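Local coordinates for putative methyl-accepting chemotaxis signal transduction protein (Campylobacter jejuni subsp. jejuni serotype O:2, PDB 4XMR), which probably senses amino acids such as isoleucine through a tandem PAS domain and signals across the membrane to steer chemotaxis, at residues L108-T112 with K113-Q117; S243-I247 with N248-Y252. All coordinates share one frame; numbering follows the deposited sequence.

In the fold
Interactions 1 and 2 are both local, each joining a helix end to the loop beside it, but their centres lie about 52 Å apart on opposite sides of the chain's centre. Interaction 1 (108-117) is partly buried: a loop runs into the start of helix 114-120 at the isoleucine pocket, with aromatic and aliphatic packing on the inside and a lysine that joins loop, helix and ligand. Interaction 2 (243-252) lies at the surface, where the short helix 244-247 ends and the chain leaves towards its C-terminus. Its chemistry is mostly backbone and water, with one proline resting against an aspartate. They share no helix or strand.

Interaction 1. Residues L108-T112 with K113-Q117; sequences LDIKT and KDWYQ. With ILE (isoleucine), chain E.
K113 reaches back along its own loop to L108, and the same ammonium group holds the ligand. Its NZ donates to O of L108 at 3.0 Å, in the carbonyl plane, and to O of the bound isoleucine at 2.8 Å; T134 takes a further bond from it. A long flexible base suits this place: beyond CG the chain is fully extended, which carries the charge from the helix start to the ligand carboxylate. W115 serves the same oxygen from the ring edge, its NE1 lying 3.0 Å from O of the isoleucine with an N-H...O angle of 156°. The indole thus combines a directed N-H with a broad apolar surface, and its CZ2 approaches CG1 of the ligand at 3.5 Å. L108 adds a purely apolar touch through CD1. Two donors on one carboxylate oxygen, one of them charged, probably stabilise its negative charge. This is the amino-acid pocket of a PAS-like (Cache) sensor domain, in which the loop after strand 103-105 and the start of helix 114-120 supply part of the wall. Behind the first shell, I110 fits between the two aromatic residues: CG2 meets CZ2 of W115, while CD1 reaches CE2 of Y116 at 3.8 Å. Placing CG1 between backbone N and carbonyl carbon (chi1 69°) directs that longer branch to the tyrosine. The backbone bond from K113 N to O of I110, 2.9 Å long, closes the turn just at the N-cap. Further out, K111 lays its CG beside CE1 of Y116 and sends its ammonium nitrogen to OD1 of N86, whereas Q117, bent at chi2 (-64°), gives a hydrogen bond from NE2 to O of K111, 2.7 Å, in the carbonyl plane but bent at the hydrogen and tilted from its own amide plane.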
ATOM      1  N   LEU B 108     -31.584  -5.249  -5.028  1.00 28.00           N
ATOM      2  CA  LEU B 108     -30.290  -5.925  -4.956  1.00 24.97           C
ATOM      3  C   LEU B 108     -30.230  -7.100  -3.975  1.00 29.83           C
ATOM      4  O   LEU B 108     -29.156  -7.663  -3.754  1.00 28.74           O
ATOM      5  CB  LEU B 108     -29.171  -4.916  -4.679  1.00 24.16           C
ATOM      6  CG  LEU B 108     -28.937  -3.951  -5.842  1.00 22.77           C
ATOM      7  CD1 LEU B 108     -27.855  -2.927  -5.525  1.00 24.20           C
ATOM      8  CD2 LEU B 108     -28.584  -4.729  -7.103  1.00 27.25           C
ATOM      9  N   ASP B 109     -31.376  -7.458  -3.397  1.00 29.49           N
ATOM     10  CA  ASP B 109     -31.514  -8.663  -2.563  1.00 30.12           C
ATOM     11  C   ASP B 109     -30.486  -8.750  -1.440  1.00 29.34           C
ATOM     12  O   ASP B 109     -29.833  -9.779  -1.277  1.00 30.02           O
ATOM     13  CB  ASP B 109     -31.385  -9.926  -3.417  1.00 32.78           C
ATOM     14  CG  ASP B 109     -32.466 -10.040  -4.470  1.00 44.17           C
ATOM     15  OD1 ASP B 109     -33.621  -9.654  -4.193  1.00 53.26           O
ATOM     16  OD2 ASP B 109     -32.156 -10.521  -5.581  1.00 49.13           O
ATOM     17  N   ILE B 110     -30.340  -7.691  -0.659  1.00 25.65           N
ATOM     18  CA  ILE B 110     -29.199  -7.620   0.246  1.00 25.39           C
ATOM     19  C   ILE B 110     -29.321  -8.430   1.533  1.00 29.47           C
ATOM     20  O   ILE B 110     -28.314  -8.917   2.042  1.00 30.30           O
ATOM     21  CB  ILE B 110     -28.852  -6.175   0.602  1.00 23.73           C
ATOM     22  CG1 ILE B 110     -29.945  -5.566   1.480  1.00 24.91           C
ATOM     23  CG2 ILE B 110     -28.635  -5.390  -0.673  1.00 22.83           C
ATOM     24  CD1 ILE B 110     -29.562  -4.262   2.110  1.00 23.52           C
ATOM     25  N   LYS B 111     -30.538  -8.588   2.049  1.00 28.48           N
ATOM     26  CA  LYS B 111     -30.711  -9.154   3.386  1.00 28.82           C
ATOM     27  C   LYS B 111     -30.339 -10.629   3.475  1.00 28.01           C
ATOM     28  O   LYS B 111     -30.201 -11.171   4.567  1.00 30.58           O
ATOM     29  CB  LYS B 111     -32.131  -8.922   3.914  1.00 31.35           C
ATOM     30  CG  LYS B 111     -32.429  -7.471   4.245  1.00 35.60           C
ATOM     31  CD  LYS B 111     -33.777  -7.320   4.922  1.00 44.23           C
ATOM     32  CE  LYS B 111     -33.778  -7.950   6.303  1.00 47.56           C
ATOM     33  NZ  LYS B 111     -35.079  -7.741   6.998  1.00 56.18           N
ATOM     34  N   THR B 112     -30.169 -11.273   2.329  1.00 25.48           N
ATOM     35  CA  THR B 112     -29.773 -12.670   2.318  1.00 26.23           C
ATOM     36  C   THR B 112     -28.322 -12.839   1.873  1.00 28.66           C
ATOM     37  O   THR B 112     -27.869 -13.955   1.642  1.00 31.66           O
ATOM     38  CB  THR B 112     -30.705 -13.520   1.414  1.00 31.51           C
ATOM     39  OG1 THR B 112     -30.850 -12.878   0.141  1.00 38.76           O
ATOM     40  CG2 THR B 112     -32.092 -13.698   2.060  1.00 31.15           C
ATOM     41  N   LYS B 113     -27.594 -11.732   1.767  1.00 26.60           N
ATOM     42  CA  LYS B 113     -26.202 -11.783   1.329  1.00 23.13           C
ATOM     43  C   LYS B 113     -25.222 -11.857   2.489  1.00 24.04           C
ATOM     44  O   LYS B 113     -25.483 -11.331   3.567  1.00 23.79           O
ATOM     45  CB  LYS B 113     -25.873 -10.600   0.416  1.00 30.27           C
ATOM     46  CG  LYS B 113     -26.510 -10.759  -0.945  1.00 37.65           C
ATOM     47  CD  LYS B 113     -26.117  -9.663  -1.902  1.00 37.43           C
ATOM     48  CE  LYS B 113     -26.728  -9.902  -3.279  1.00 36.03           C
ATOM     49  NZ  LYS B 113     -26.417  -8.809  -4.248  1.00 42.77           N
ATOM     50  N   ASP B 114     -24.100 -12.532   2.258  1.00 26.48           N
ATOM     51  CA  ASP B 114     -23.122 -12.772   3.311  1.00 24.49           C
ATOM     52  C   ASP B 114     -22.534 -11.485   3.873  1.00 19.67           C
ATOM     53  O   ASP B 114     -22.414 -11.343   5.094  1.00 20.43           O
ATOM     54  CB  ASP B 114     -22.010 -13.712   2.827  1.00 28.62           C
ATOM     55  CG  ASP B 114     -22.298 -15.172   3.139  1.00 36.82           C
ATOM     56  OD1 ASP B 114     -23.469 -15.509   3.411  1.00 37.40           O
ATOM     57  OD2 ASP B 114     -21.350 -15.984   3.111  1.00 49.92           O
ATOM     58  N   TRP B 115     -22.185 -10.535   3.003  1.00 19.47           N
ATOM     59  CA  TRP B 115     -21.601  -9.286   3.489  1.00 18.74           C
ATOM     60  C   TRP B 115     -22.561  -8.585   4.434  1.00 17.04           C
ATOM     61  O   TRP B 115     -22.142  -7.914   5.376  1.00 16.55           O
ATOM     62  CB  TRP B 115     -21.158  -8.350   2.349  1.00 16.17           C
ATOM     63  CG  TRP B 115     -22.254  -7.822   1.445  1.00 15.78           C
ATOM     64  CD1 TRP B 115     -22.562  -8.271   0.190  1.00 15.64           C
ATOM     65  CD2 TRP B 115     -23.145  -6.725   1.706  1.00 14.34           C
ATOM     66  NE1 TRP B 115     -23.599  -7.543  -0.334  1.00 16.68           N
ATOM     67  CE2 TRP B 115     -23.978  -6.591   0.579  1.00 14.83           C
ATOM     68  CE3 TRP B 115     -23.333  -5.857   2.792  1.00 13.72           C
ATOM     69  CZ2 TRP B 115     -24.975  -5.620   0.499  1.00 15.15           C
ATOM     70  CZ3 TRP B 115     -24.320  -4.893   2.709  1.00 14.90           C
ATOM     71  CH2 TRP B 115     -25.130  -4.783   1.573  1.00 14.36           C
ATOM     72  N   TYR B 116     -23.853  -8.770   4.192  1.00 16.78           N
ATOM     73  CA  TYR B 116     -24.865  -8.145   5.025  1.00 16.63           C
ATOM     74  C   TYR B 116     -25.073  -8.970   6.296  1.00 17.41           C
ATOM     75  O   TYR B 116     -24.921  -8.466   7.410  1.00 18.67           O
ATOM     76  CB  TYR B 116     -26.169  -7.976   4.236  1.00 19.13           C
ATOM     77  CG  TYR B 116     -27.262  -7.241   4.976  1.00 18.77           C
ATOM     78  CD1 TYR B 116     -28.194  -7.930   5.736  1.00 20.40           C
ATOM     79  CD2 TYR B 116     -27.367  -5.855   4.906  1.00 16.84           C
ATOM     80  CE1 TYR B 116     -29.186  -7.266   6.408  1.00 21.62           C
ATOM     81  CE2 TYR B 116     -28.364  -5.183   5.580  1.00 19.14           C
ATOM     82  CZ  TYR B 116     -29.267  -5.895   6.330  1.00 19.27           C
ATOM     83  OH  TYR B 116     -30.264  -5.235   7.004  1.00 21.93           O
ATOM     84  N   GLN B 117     -25.394 -10.247   6.131  1.00 20.11           N
ATOM     85  CA  GLN B 117     -25.717 -11.077   7.283  1.00 22.47           C
ATOM     86  C   GLN B 117     -24.541 -11.280   8.236  1.00 20.09           C
ATOM     87  O   GLN B 117     -24.715 -11.258   9.452  1.00 22.78           O
ATOM     88  CB  GLN B 117     -26.326 -12.404   6.839  1.00 29.17           C
ATOM     89  CG  GLN B 117     -27.761 -12.248   6.367  1.00 32.20           C
ATOM     90  CD  GLN B 117     -28.698 -11.788   7.478  1.00 36.44           C
ATOM     91  OE1 GLN B 117     -28.610 -12.254   8.617  1.00 49.78           O
ATOM     92  NE2 GLN B 117     -29.601 -10.872   7.150  1.00 41.80           N
TER
HETATM   93  N   ILE E 301     -21.126  -6.075  -4.311  1.00 18.04           N
HETATM   94  CA  ILE E 301     -22.385  -6.061  -3.584  1.00 18.60           C
HETATM   95  C   ILE E 301     -23.185  -7.287  -3.999  1.00 19.77           C
HETATM   96  O   ILE E 301     -24.047  -7.759  -3.267  1.00 22.92           O
HETATM   97  CB  ILE E 301     -23.174  -4.747  -3.830  1.00 16.76           C
HETATM   98  CG1 ILE E 301     -24.302  -4.611  -2.804  1.00 19.03           C
HETATM   99  CG2 ILE E 301     -23.701  -4.673  -5.257  1.00 21.05           C
HETATM  100  CD1 ILE E 301     -24.960  -3.241  -2.786  1.00 21.36           C
HETATM  101  OXT ILE E 301     -22.945  -7.848  -5.071  1.00 19.87           O
HETATM  102  O   HOH W   1     -26.857 -15.067   3.636  1.00 42.36           O

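Interaction 2. Residues S243-I247 with N248-Y252; sequences SADII and NKPIY
D245 and P250 meet at about a right angle, the pyrrolidine ring lying across the aspartate side chain where the chain leaves the end of helix 244-247. CD of P250 comes 3.9 Å from CB of D245. CG of P250 stands 4.0 Å from CG of D245, so the ring meets CB and CG of the aspartate. A chi1 of -76° sets that CG beside the backbone N of D245. A water donates to OD1 of D245 and to O of N248, bridging helix and loop. A short acid suits this exposed site, since its methylene packs on the ring while OD1 takes a bond from water. N248 follows the last helical residue, and its backbone N gives the closing i to i-4 bond to O of A244 at 2.9 Å, with an N-H...O angle of 157°. Its CB starts off away from the helix, yet still touches O of A244 and the I247 carbonyl carbon. From N248 to P250 the chain is extended, and CA of K249 passes 3.3 Å from O of D245 in a CA-H...O contact. Proline suits position 250 because its ring disfavours a helical conformation at K249 and its own phi of -72° fits the extended run. A second water accepts from N of K249, with a weak bond to O of I247. At the other end S243 is the N-cap, its O receiving N of both I246 and I247. The helix continues directly from strand 236-243; A244 is bonded through its backbone to E225 of strand 224-233, and I247 packs on Y11 and T14 of the long helix 9-48.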
ATOM      1  N   SER B 243      12.275 -23.910 -10.311  1.00 14.64           N
ATOM      2  CA  SER B 243      12.833 -25.128 -10.888  1.00 16.17           C
ATOM      3  C   SER B 243      14.014 -25.636 -10.061  1.00 13.26           C
ATOM      4  O   SER B 243      14.858 -24.848  -9.620  1.00 14.92           O
ATOM      5  CB  SER B 243      13.313 -24.854 -12.309  1.00 20.24           C
ATOM      6  OG  SER B 243      14.085 -25.925 -12.798  1.00 28.51           O
ATOM      7  N   ALA B 244      14.099 -26.952  -9.871  1.00 15.68           N
ATOM      8  CA  ALA B 244      15.239 -27.542  -9.170  1.00 15.02           C
ATOM      9  C   ALA B 244      16.550 -27.212  -9.886  1.00 14.87           C
ATOM     10  O   ALA B 244      17.603 -27.104  -9.254  1.00 15.16           O
ATOM     11  CB  ALA B 244      15.062 -29.050  -9.042  1.00 18.77           C
ATOM     12  N   ASP B 245      16.469 -27.041 -11.204  1.00 15.39           N
ATOM     13  CA  ASP B 245      17.635 -26.714 -12.018  1.00 17.10           C
ATOM     14  C   ASP B 245      18.025 -25.236 -11.955  1.00 16.78           C
ATOM     15  O   ASP B 245      19.054 -24.842 -12.500  1.00 18.92           O
ATOM     16  CB  ASP B 245      17.453 -27.159 -13.473  1.00 19.76           C
ATOM     17  CG  ASP B 245      17.631 -28.651 -13.655  1.00 26.03           C
ATOM     18  OD1 ASP B 245      17.969 -29.341 -12.673  1.00 26.65           O
ATOM     19  OD2 ASP B 245      17.450 -29.130 -14.793  1.00 33.20           O
ATOM     20  N   ILE B 246      17.199 -24.425 -11.304  0.50 16.55           N
ATOM     21  CA  ILE B 246      17.582 -23.049 -11.014  0.50 17.07           C
ATOM     22  C   ILE B 246      18.141 -22.970  -9.595  0.50 15.92           C
ATOM     23  O   ILE B 246      19.116 -22.260  -9.336  0.50 19.76           O
ATOM     24  CB  ILE B 246      16.418 -22.061 -11.244  0.50 19.27           C
ATOM     25  CG1 ILE B 246      16.163 -21.907 -12.745  0.50 21.99           C
ATOM     26  CG2 ILE B 246      16.731 -20.705 -10.630  0.50 19.51           C
ATOM     27  CD1 ILE B 246      14.993 -21.028 -13.089  0.50 28.77           C
ATOM     28  N   ILE B 247      17.538 -23.730  -8.685  1.00 14.69           N
ATOM     29  CA  ILE B 247      18.050 -23.833  -7.320  1.00 15.11           C
ATOM     30  C   ILE B 247      19.484 -24.390  -7.338  1.00 16.20           C
ATOM     31  O   ILE B 247      20.387 -23.869  -6.672  1.00 20.05           O
ATOM     32  CB  ILE B 247      17.141 -24.733  -6.444  1.00 17.78           C
ATOM     33  CG1 ILE B 247      15.721 -24.135  -6.316  1.00 24.33           C
ATOM     34  CG2 ILE B 247      17.800 -24.999  -5.084  1.00 18.59           C
ATOM     35  CD1 ILE B 247      15.666 -22.797  -5.607  1.00 35.75           C
ATOM     36  N   ASN B 248      19.678 -25.440  -8.131  1.00 14.89           N
ATOM     37  CA  ASN B 248      20.975 -26.093  -8.283  1.00 14.62           C
ATOM     38  C   ASN B 248      21.257 -26.154  -9.770  1.00 14.65           C
ATOM     39  O   ASN B 248      20.792 -27.055 -10.465  1.00 14.89           O
ATOM     40  CB  ASN B 248      20.929 -27.511  -7.693  1.00 14.70           C
ATOM     41  CG  ASN B 248      22.243 -28.252  -7.827  1.00 14.50           C
ATOM     42  OD1 ASN B 248      23.222 -27.722  -8.350  1.00 15.58           O
ATOM     43  ND2 ASN B 248      22.270 -29.496  -7.353  1.00 15.73           N
ATOM     44  N   LYS B 249      21.988 -25.162 -10.269  1.00 15.86           N
ATOM     45  CA  LYS B 249      22.227 -25.051 -11.700  1.00 16.87           C
ATOM     46  C   LYS B 249      23.193 -26.127 -12.180  1.00 17.53           C
ATOM     47  O   LYS B 249      24.337 -26.130 -11.783  1.00 20.86           O
ATOM     48  CB  LYS B 249      22.795 -23.668 -12.004  1.00 18.07           C
ATOM     49  CG  LYS B 249      23.035 -23.419 -13.461  1.00 27.01           C
ATOM     50  CD  LYS B 249      23.663 -22.061 -13.716  1.00 31.29           C
ATOM     51  CE  LYS B 249      24.346 -22.019 -15.078  1.00 38.88           C
ATOM     52  NZ  LYS B 249      23.391 -22.185 -16.209  1.00 48.08           N
ATOM     53  N   PRO B 250      22.730 -27.026 -13.051  1.00 15.77           N
ATOM     54  CA  PRO B 250      23.642 -28.118 -13.424  1.00 17.33           C
ATOM     55  C   PRO B 250      24.778 -27.660 -14.324  1.00 17.69           C
ATOM     56  O   PRO B 250      24.599 -26.786 -15.167  1.00 19.96           O
ATOM     57  CB  PRO B 250      22.745 -29.100 -14.178  1.00 19.29           C
ATOM     58  CG  PRO B 250      21.545 -28.312 -14.584  1.00 24.20           C
ATOM     59  CD  PRO B 250      21.374 -27.198 -13.599  1.00 17.78           C
ATOM     60  N   ILE B 251      25.945 -28.257 -14.149  1.00 15.39           N
ATOM     61  CA  ILE B 251      27.073 -27.928 -15.004  1.00 15.48           C
ATOM     62  C   ILE B 251      26.807 -28.377 -16.450  1.00 15.96           C
ATOM     63  O   ILE B 251      27.250 -27.734 -17.406  1.00 18.72           O
ATOM     64  CB  ILE B 251      28.356 -28.552 -14.448  1.00 16.34           C
ATOM     65  CG1 ILE B 251      28.772 -27.849 -13.153  1.00 17.69           C
ATOM     66  CG2 ILE B 251      29.475 -28.548 -15.485  1.00 20.43           C
ATOM     67  CD1 ILE B 251      29.726 -28.670 -12.321  1.00 22.02           C
ATOM     68  N   TYR B 252      26.077 -29.482 -16.596  1.00 14.48           N
ATOM     69  CA  TYR B 252      25.654 -29.986 -17.902  1.00 16.53           C
ATOM     70  C   TYR B 252      24.136 -30.021 -17.952  1.00 17.77           C
ATOM     71  O   TYR B 252      23.505 -30.729 -17.171  1.00 19.55           O
ATOM     72  CB  TYR B 252      26.275 -31.367 -18.189  1.00 14.52           C
ATOM     73  CG  TYR B 252      27.769 -31.221 -18.297  1.00 14.54           C
ATOM     74  CD1 TYR B 252      28.327 -30.574 -19.394  1.00 16.05           C
ATOM     75  CD2 TYR B 252      28.620 -31.651 -17.285  1.00 13.67           C
ATOM     76  CE1 TYR B 252      29.681 -30.373 -19.498  1.00 16.67           C
ATOM     77  CE2 TYR B 252      29.988 -31.459 -17.379  1.00 13.90           C
ATOM     78  CZ  TYR B 252      30.513 -30.823 -18.498  1.00 15.20           C
ATOM     79  OH  TYR B 252      31.862 -30.594 -18.621  1.00 17.70           O
TER
HETATM   80  O   HOH W   2      19.693 -29.576 -10.702  1.00 18.47           O
HETATM   81  O   HOH W   3      23.254 -23.289  -8.392  1.00 24.23           O